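Probable transcriptional regulator (Pseudomonas aeruginosa, PDB 2ESN) probably regulates transcription as a LysR-type factor, binding DNA through an amino-terminal winged helix-turn-helix domain and sensing a small-molecule effector through its carboxy-terminal domain. Local coordinates at the interface of chains A and B and the interface of chains A and C. Numbering follows the deposited sequence. Chains: chain A/B/C, probable transcriptional regulator.

Contact 1: the interface of chains A and B. Residues chain A 202, 231, 242, 246-248; chain B 120-121, 124, 127-128.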
# COMPACT_ATOMS: atom_id res chain seq x y z
N ARG A 202 14.33 -31.11 -21.79
CA ARG A 202 13.88 -30.14 -20.81
C ARG A 202 13.91 -28.76 -21.44
O ARG A 202 14.65 -28.49 -22.40
CB ARG A 202 14.71 -30.20 -19.54
CG ARG A 202 14.59 -31.62 -18.84
CD ARG A 202 15.58 -31.70 -17.66
NE ARG A 202 15.08 -30.93 -16.53
CZ ARG A 202 15.82 -30.36 -15.59
NH1 ARG A 202 17.16 -30.44 -15.63
NH2 ARG A 202 15.20 -29.72 -14.61
N VAL A 231 13.69 -24.41 -16.29
CA VAL A 231 13.88 -23.07 -15.74
C VAL A 231 12.84 -22.15 -16.27
O VAL A 231 12.54 -22.21 -17.44
CB VAL A 231 15.31 -22.52 -16.24
CG1 VAL A 231 15.57 -21.10 -15.71
CG2 VAL A 231 16.37 -23.57 -15.87
N LEU A 242 21.08 -18.81 -21.72
CA LEU A 242 20.84 -20.11 -21.07
C LEU A 242 20.78 -21.28 -22.07
O LEU A 242 21.39 -22.33 -21.85
CB LEU A 242 19.52 -20.06 -20.21
CG LEU A 242 19.09 -21.41 -19.64
CD1 LEU A 242 20.16 -22.00 -18.62
CD2 LEU A 242 17.78 -21.21 -18.82
N THR A 246 23.41 -25.06 -22.34
CA THR A 246 22.74 -26.24 -21.79
C THR A 246 22.10 -27.02 -22.94
O THR A 246 22.05 -26.52 -24.07
CB THR A 246 21.55 -25.80 -20.81
OG1 THR A 246 20.59 -25.04 -21.54
CG2 THR A 246 22.04 -24.94 -19.63
N ASP A 247 21.55 -28.21 -22.63
CA ASP A 247 20.73 -28.97 -23.54
C ASP A 247 19.27 -28.47 -23.57
O ASP A 247 18.42 -29.11 -24.24
CB ASP A 247 20.78 -30.49 -23.20
CG ASP A 247 22.23 -31.05 -23.19
OD1 ASP A 247 23.15 -30.43 -23.79
OD2 ASP A 247 22.44 -32.10 -22.61
N PHE A 248 18.96 -27.41 -22.81
CA PHE A 248 17.58 -26.89 -22.74
C PHE A 248 17.05 -26.31 -24.05
O PHE A 248 17.76 -25.57 -24.70
CB PHE A 248 17.38 -25.90 -21.57
CG PHE A 248 17.77 -26.45 -20.22
CD1 PHE A 248 17.82 -27.79 -20.00
CD2 PHE A 248 18.06 -25.61 -19.18
CE1 PHE A 248 18.20 -28.31 -18.77
CE2 PHE A 248 18.44 -26.10 -17.93
CZ PHE A 248 18.45 -27.46 -17.70
N MET B 120 23.44 -23.92 -14.78
CA MET B 120 22.62 -24.95 -15.39
C MET B 120 23.37 -25.86 -16.31
O MET B 120 22.95 -27.00 -16.52
CB MET B 120 21.39 -24.30 -16.09
CG MET B 120 20.46 -23.50 -15.04
SD MET B 120 19.98 -24.28 -13.51
CE MET B 120 19.38 -25.70 -14.15
N ASN B 121 24.51 -25.39 -16.84
CA ASN B 121 25.36 -26.32 -17.60
C ASN B 121 25.85 -27.50 -16.71
O ASN B 121 25.99 -28.62 -17.18
CB ASN B 121 26.51 -25.56 -18.24
CG ASN B 121 27.47 -26.48 -18.98
OD1 ASN B 121 27.34 -26.71 -20.17
ND2 ASN B 121 28.44 -27.00 -18.26
N GLN B 124 22.26 -29.52 -15.11
CA GLN B 124 21.44 -30.32 -16.01
C GLN B 124 21.91 -31.77 -15.91
O GLN B 124 21.15 -32.67 -16.24
CB GLN B 124 21.52 -29.81 -17.45
CG GLN B 124 22.95 -29.81 -18.06
CD GLN B 124 23.03 -29.33 -19.46
OE1 GLN B 124 22.00 -29.23 -20.20
NE2 GLN B 124 24.27 -29.04 -19.88
N ALA B 127 21.95 -32.74 -11.30
CA ALA B 127 20.69 -32.68 -10.64
C ALA B 127 19.57 -32.60 -11.67
O ALA B 127 18.93 -31.65 -11.74
CB ALA B 127 20.65 -31.51 -9.67
N PRO B 128 19.35 -33.65 -12.44
CA PRO B 128 18.47 -33.47 -13.60
C PRO B 128 17.00 -33.20 -13.29
O PRO B 128 16.24 -32.85 -14.24
CB PRO B 128 18.61 -34.79 -14.40
CG PRO B 128 19.67 -35.62 -13.63
CD PRO B 128 19.80 -35.03 -12.28
O HOH W 1 24.82 -28.63 -22.88
O HOH W 2 18.81 -32.20 -17.41
O HOH W 3 18.72 -29.20 -13.33

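Contact 2: the interface of chains A and C. Residues chain A 87-88, 90-91, 291; chain C 69, 72-73.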
# COMPACT_ATOMS: atom_id res chain seq x y z
N GLY A 87 4.00 20.88 -11.66
CA GLY A 87 2.62 20.41 -11.74
C GLY A 87 1.85 20.82 -12.97
O GLY A 87 0.90 20.13 -13.36
N LEU A 88 2.25 21.95 -13.56
CA LEU A 88 1.64 22.46 -14.77
C LEU A 88 2.35 22.00 -16.03
O LEU A 88 1.94 22.38 -17.14
CB LEU A 88 1.62 23.99 -14.74
CG LEU A 88 0.80 24.74 -13.70
CD1 LEU A 88 1.33 26.14 -13.54
CD2 LEU A 88 -0.63 24.77 -14.19
N GLU A 90 2.42 19.17 -17.44
CA GLU A 90 1.38 18.43 -18.17
C GLU A 90 0.43 19.30 -19.06
O GLU A 90 -0.24 18.76 -19.95
CB GLU A 90 0.57 17.67 -17.16
CG GLU A 90 0.09 16.32 -17.61
CD GLU A 90 -0.99 15.81 -16.68
OE1 GLU A 90 -0.62 15.47 -15.53
OE2 GLU A 90 -2.18 15.80 -17.07
N TRP A 91 0.40 20.62 -18.83
CA TRP A 91 -0.40 21.53 -19.64
C TRP A 91 0.37 22.14 -20.78
O TRP A 91 -0.22 22.67 -21.72
CB TRP A 91 -1.04 22.62 -18.78
CG TRP A 91 -2.32 22.17 -18.17
CD1 TRP A 91 -3.56 22.34 -18.69
CD2 TRP A 91 -2.48 21.41 -16.96
NE1 TRP A 91 -4.50 21.75 -17.88
CE2 TRP A 91 -3.87 21.17 -16.81
CE3 TRP A 91 -1.60 20.92 -15.99
CZ2 TRP A 91 -4.41 20.46 -15.72
CZ3 TRP A 91 -2.12 20.22 -14.89
CH2 TRP A 91 -3.53 20.00 -14.77
N ARG A 291 -4.48 13.94 -25.66
CA ARG A 291 -3.09 14.44 -25.84
C ARG A 291 -2.49 14.36 -27.23
O ARG A 291 -2.59 13.36 -27.95
CB ARG A 291 -2.09 13.82 -24.84
CG ARG A 291 -2.32 14.14 -23.37
CD ARG A 291 -2.62 12.85 -22.52
NE ARG A 291 -3.79 12.98 -21.63
CZ ARG A 291 -3.82 13.66 -20.47
NH1 ARG A 291 -2.76 14.33 -20.01
NH2 ARG A 291 -4.95 13.69 -19.76
N ARG C 69 -6.96 15.39 -14.78
CA ARG C 69 -5.96 16.45 -14.87
C ARG C 69 -5.84 17.29 -13.58
O ARG C 69 -4.71 17.60 -13.14
CB ARG C 69 -6.24 17.33 -16.08
CG ARG C 69 -5.50 16.89 -17.35
CD ARG C 69 -6.05 17.60 -18.58
NE ARG C 69 -4.97 18.13 -19.41
CZ ARG C 69 -5.13 19.09 -20.31
NH1 ARG C 69 -4.08 19.51 -21.01
NH2 ARG C 69 -6.33 19.64 -20.51
N HIS C 72 -3.88 15.23 -10.90
CA HIS C 72 -2.41 15.44 -10.90
C HIS C 72 -1.91 16.81 -10.34
O HIS C 72 -0.92 16.89 -9.55
CB HIS C 72 -1.86 15.21 -12.31
CG HIS C 72 -0.37 15.34 -12.38
ND1 HIS C 72 0.27 16.16 -13.30
CD2 HIS C 72 0.62 14.77 -11.64
CE1 HIS C 72 1.58 16.06 -13.14
NE2 HIS C 72 1.82 15.23 -12.14
N LEU C 73 -2.60 17.87 -10.72
CA LEU C 73 -2.24 19.21 -10.28
C LEU C 73 -2.34 19.35 -8.77
O LEU C 73 -1.67 20.16 -8.15
CB LEU C 73 -3.18 20.21 -10.91
CG LEU C 73 -2.88 21.69 -10.76
CD1 LEU C 73 -1.43 22.04 -11.10
CD2 LEU C 73 -3.83 22.41 -11.65

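Contact 3: the interface of chains A and B. Residues chain A 207, 210-212, 232; chain B 131-134.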
# COMPACT_ATOMS: atom_id res chain seq x y z
N THR A 207 8.67 -16.26 -18.47
CA THR A 207 7.48 -15.85 -17.70
C THR A 207 7.60 -14.39 -17.35
O THR A 207 7.94 -14.02 -16.20
CB THR A 207 7.39 -16.71 -16.43
OG1 THR A 207 8.66 -16.69 -15.75
CG2 THR A 207 7.10 -18.14 -16.80
N ASN A 210 6.10 -13.18 -14.07
CA ASN A 210 6.13 -14.18 -12.95
C ASN A 210 4.94 -15.15 -12.98
O ASN A 210 4.53 -15.73 -11.93
CB ASN A 210 6.24 -13.48 -11.58
CG ASN A 210 7.46 -12.52 -11.49
OD1 ASN A 210 8.48 -12.71 -12.17
ND2 ASN A 210 7.33 -11.48 -10.67
N GLU A 211 4.47 -15.46 -14.18
CA GLU A 211 3.43 -16.46 -14.17
C GLU A 211 3.97 -17.87 -13.93
O GLU A 211 5.21 -18.12 -14.02
CB GLU A 211 2.43 -16.28 -15.33
CG GLU A 211 2.80 -16.03 -16.74
CD GLU A 211 3.59 -14.71 -17.14
OE1 GLU A 211 3.12 -13.97 -18.01
OE2 GLU A 211 4.71 -14.45 -16.67
N ASP A 212 3.07 -18.80 -13.55
CA ASP A 212 3.47 -20.16 -13.26
C ASP A 212 3.62 -21.01 -14.50
O ASP A 212 3.98 -22.14 -14.42
CB ASP A 212 2.55 -20.78 -12.24
CG ASP A 212 2.73 -20.15 -10.91
OD1 ASP A 212 3.37 -20.77 -10.09
OD2 ASP A 212 2.27 -19.00 -10.72
N GLN A 232 12.28 -21.31 -15.40
CA GLN A 232 11.39 -20.15 -15.76
C GLN A 232 12.14 -18.93 -15.39
O GLN A 232 12.81 -18.93 -14.35
CB GLN A 232 10.07 -20.18 -14.87
CG GLN A 232 9.23 -21.38 -15.31
CD GLN A 232 8.00 -21.65 -14.39
OE1 GLN A 232 6.98 -22.19 -14.84
NE2 GLN A 232 8.12 -21.32 -13.19
N ARG B 131 14.69 -27.77 -10.48
CA ARG B 131 14.23 -26.72 -11.32
C ARG B 131 14.60 -25.40 -10.71
O ARG B 131 14.63 -25.30 -9.50
CB ARG B 131 12.71 -26.75 -11.46
CG ARG B 131 12.22 -28.03 -12.07
CD ARG B 131 10.74 -28.22 -11.79
NE ARG B 131 9.86 -27.65 -12.85
CZ ARG B 131 9.36 -26.42 -12.84
NH1 ARG B 131 9.62 -25.58 -11.84
NH2 ARG B 131 8.60 -26.01 -13.84
N LEU B 132 14.80 -24.36 -11.54
CA LEU B 132 14.93 -22.99 -10.97
C LEU B 132 13.80 -22.11 -11.47
O LEU B 132 13.40 -22.20 -12.62
CB LEU B 132 16.26 -22.33 -11.40
CG LEU B 132 17.36 -22.58 -10.36
CD1 LEU B 132 17.65 -24.04 -10.37
CD2 LEU B 132 18.59 -21.76 -10.72
N ARG B 133 13.41 -21.16 -10.65
CA ARG B 133 12.41 -20.22 -11.07
C ARG B 133 12.92 -18.86 -10.61
O ARG B 133 13.13 -18.64 -9.45
CB ARG B 133 11.06 -20.54 -10.41
CG ARG B 133 9.96 -19.42 -10.72
CD ARG B 133 8.65 -19.89 -9.99
NE ARG B 133 7.71 -18.76 -9.90
CZ ARG B 133 7.04 -18.24 -10.90
NH1 ARG B 133 6.25 -17.21 -10.69
NH2 ARG B 133 7.20 -18.67 -12.13
N LEU B 134 13.20 -17.96 -11.57
CA LEU B 134 13.65 -16.63 -11.30
C LEU B 134 12.48 -15.69 -11.54
O LEU B 134 11.75 -15.83 -12.53
CB LEU B 134 14.78 -16.24 -12.26
CG LEU B 134 16.22 -16.60 -11.76
CD1 LEU B 134 16.46 -18.09 -11.54
CD2 LEU B 134 17.28 -15.99 -12.68
O HOH W 4 9.30 -15.22 -13.54

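Contact 1: the interface of chains A and B
After helix 236-244 the chain is extended at A:Thr246 (psi 173°) and turns at A:Asp247 (psi 1°), presenting its backbone to B:Gln124 near the end of helix 109-126. The backbone N of A:Asp247 donates a straight hydrogen bond to the amide oxygen OE1 of B:Gln124 at 2.7 Å, meeting a lone pair in the carbonyl plane. Behind it, OG1 of A:Thr246 shapes the turn, donating to O of A:Leu242 and accepting from N of A:Phe248. CG of B:Gln124 lies between its own backbone N and carbonyl carbon (chi1 60°), and the extended chain beyond delivers the amide. NE2 of B:Gln124 is also held, less directly, by the carbonyl O of B:Asn121 at 3.2 Å and by a water shared with the carboxylate of A:Asp247. CB of B:Gln124 packs 3.9 Å from CZ of A:Phe248, while the methyl CE of B:Met120 meets that ring at its edge. CB of B:Met120 lies 3.6 Å from CD1 of A:Leu242. The backbone carbonyl of B:Pro128 sits over one face of the A:Arg202 guanidinium, its carbon toward the rim; NH1 directs its hydrogens instead to two waters leading to the carbonyls of B:Gln124 and B:Ala127. The patch joins two domains that probably bind effector, as in typical LysR-type dimers.

Contact 2: the interface of chains A and C
The indole of A:Trp91 and the guanidinium of C:Arg69 lie face to face, their planes 22° apart. NE1 of A:Trp91 sits 3.6 Å above the guanidinium plane of C:Arg69, over its centre, and NH1 of C:Arg69 stands 4.1 Å from the centroid of the five-membered ring of A:Trp91, a cation-pi contact. The arginine chain follows the indole toward its benzo end, where CB of C:Arg69 is 3.6 Å from CZ2 of A:Trp91. CB and CD2 of C:Leu73 each approach the CH2 corner, and the carbonyl O of A:Gly87 lies at the indole edge, in plane. Alongside, OE1 of A:Glu90 comes in above the imidazole plane at ND1 of C:His72, 2.5 Å away, a close polar contact that is at most a probable, bent hydrogen bond. CG of C:His72 is anti to its backbone N (chi1 -177°), which places the ring under the carboxylate, ND1 beneath OE1. OE2 of A:Glu90 takes a weak bond and salt bridge from NH1 of A:Arg291 at 3.3 Å, in the guanidinium plane, and the positive charges nearby would tend to favour an ionised carboxylate. In the fold, the start of long helix 68-91 of chain C packs against the end of helix 68-87 and the 3-10 turn 89-91 of chain A, with A:Arg291 reaching in from just before helix 292-300.

Contact 3: the interface of chains A and B
Strand 228-233 of chain A and strand 131-135 of chain B meet edge to edge in a parallel beta bridge between A:Gln232 and B:Arg133, in the LysR substrate-binding-type domains of the two subunits. The backbone N of A:Gln232 donates to the carbonyl O of B:Leu132 at 3.1 Å, and the carbonyl O of A:Gln232 accepts from the backbone N of B:Leu134 at 3.0 Å. From the bridged position the side chain of B:Arg133, CG anti to the backbone N (chi1 174°), runs out extended as far as NE, where the guanidinium turns off against the loop of chain A that holds A:Asn210 and A:Glu211. NH1 of B:Arg133 bonds to the carbonyl O of A:Asn210 at 2.6 Å, with that oxygen in the guanidinium plane, and its NH2 bonds to the carbonyl O of A:Glu211 at 2.8 Å. Both nitrogens approach from above the carbonyl planes, 50° and 44° out of them. The side chain of A:Gln232 crosses the arginine obliquely; as modelled, its NE2 and NH2 of B:Arg133 are two donors facing each other 3.0 Å apart, so the placing of NE2 and OE1 is doubtful, and with the amide turned over the oxygen could accept from NH2. The carboxylate of A:Asp212 lies nearby and may add electrostatic attraction. A water joins A:Thr207 and OD1 of A:Asn210 to the carbonyl O of B:Leu134. Strand pairing and arginine grip together align the two subunits, an arrangement that probably supports dimer assembly.

Contacts 1 and 3 belong to the same two-fold interface of chains A and B, with C-alpha centres about 14 Å apart. Neighbouring residues of strand 228-233 serve both, A:Val231 in contact 1 and A:Gln232 in contact 3, while helix 109-126, the segment after it and strand 131-135 of chain B supply the opposite surfaces. Contact 2 joins chain A to chain C, about 51 Å from contact 1 and 39 Å from contact 3. Chain A thus pairs with one neighbour through its probable effector-binding domain and another through its linker-helix region, joined by A:Arg291 from the carboxy-terminal part, consistent with the deposited tetramer and common LysR-family assembly.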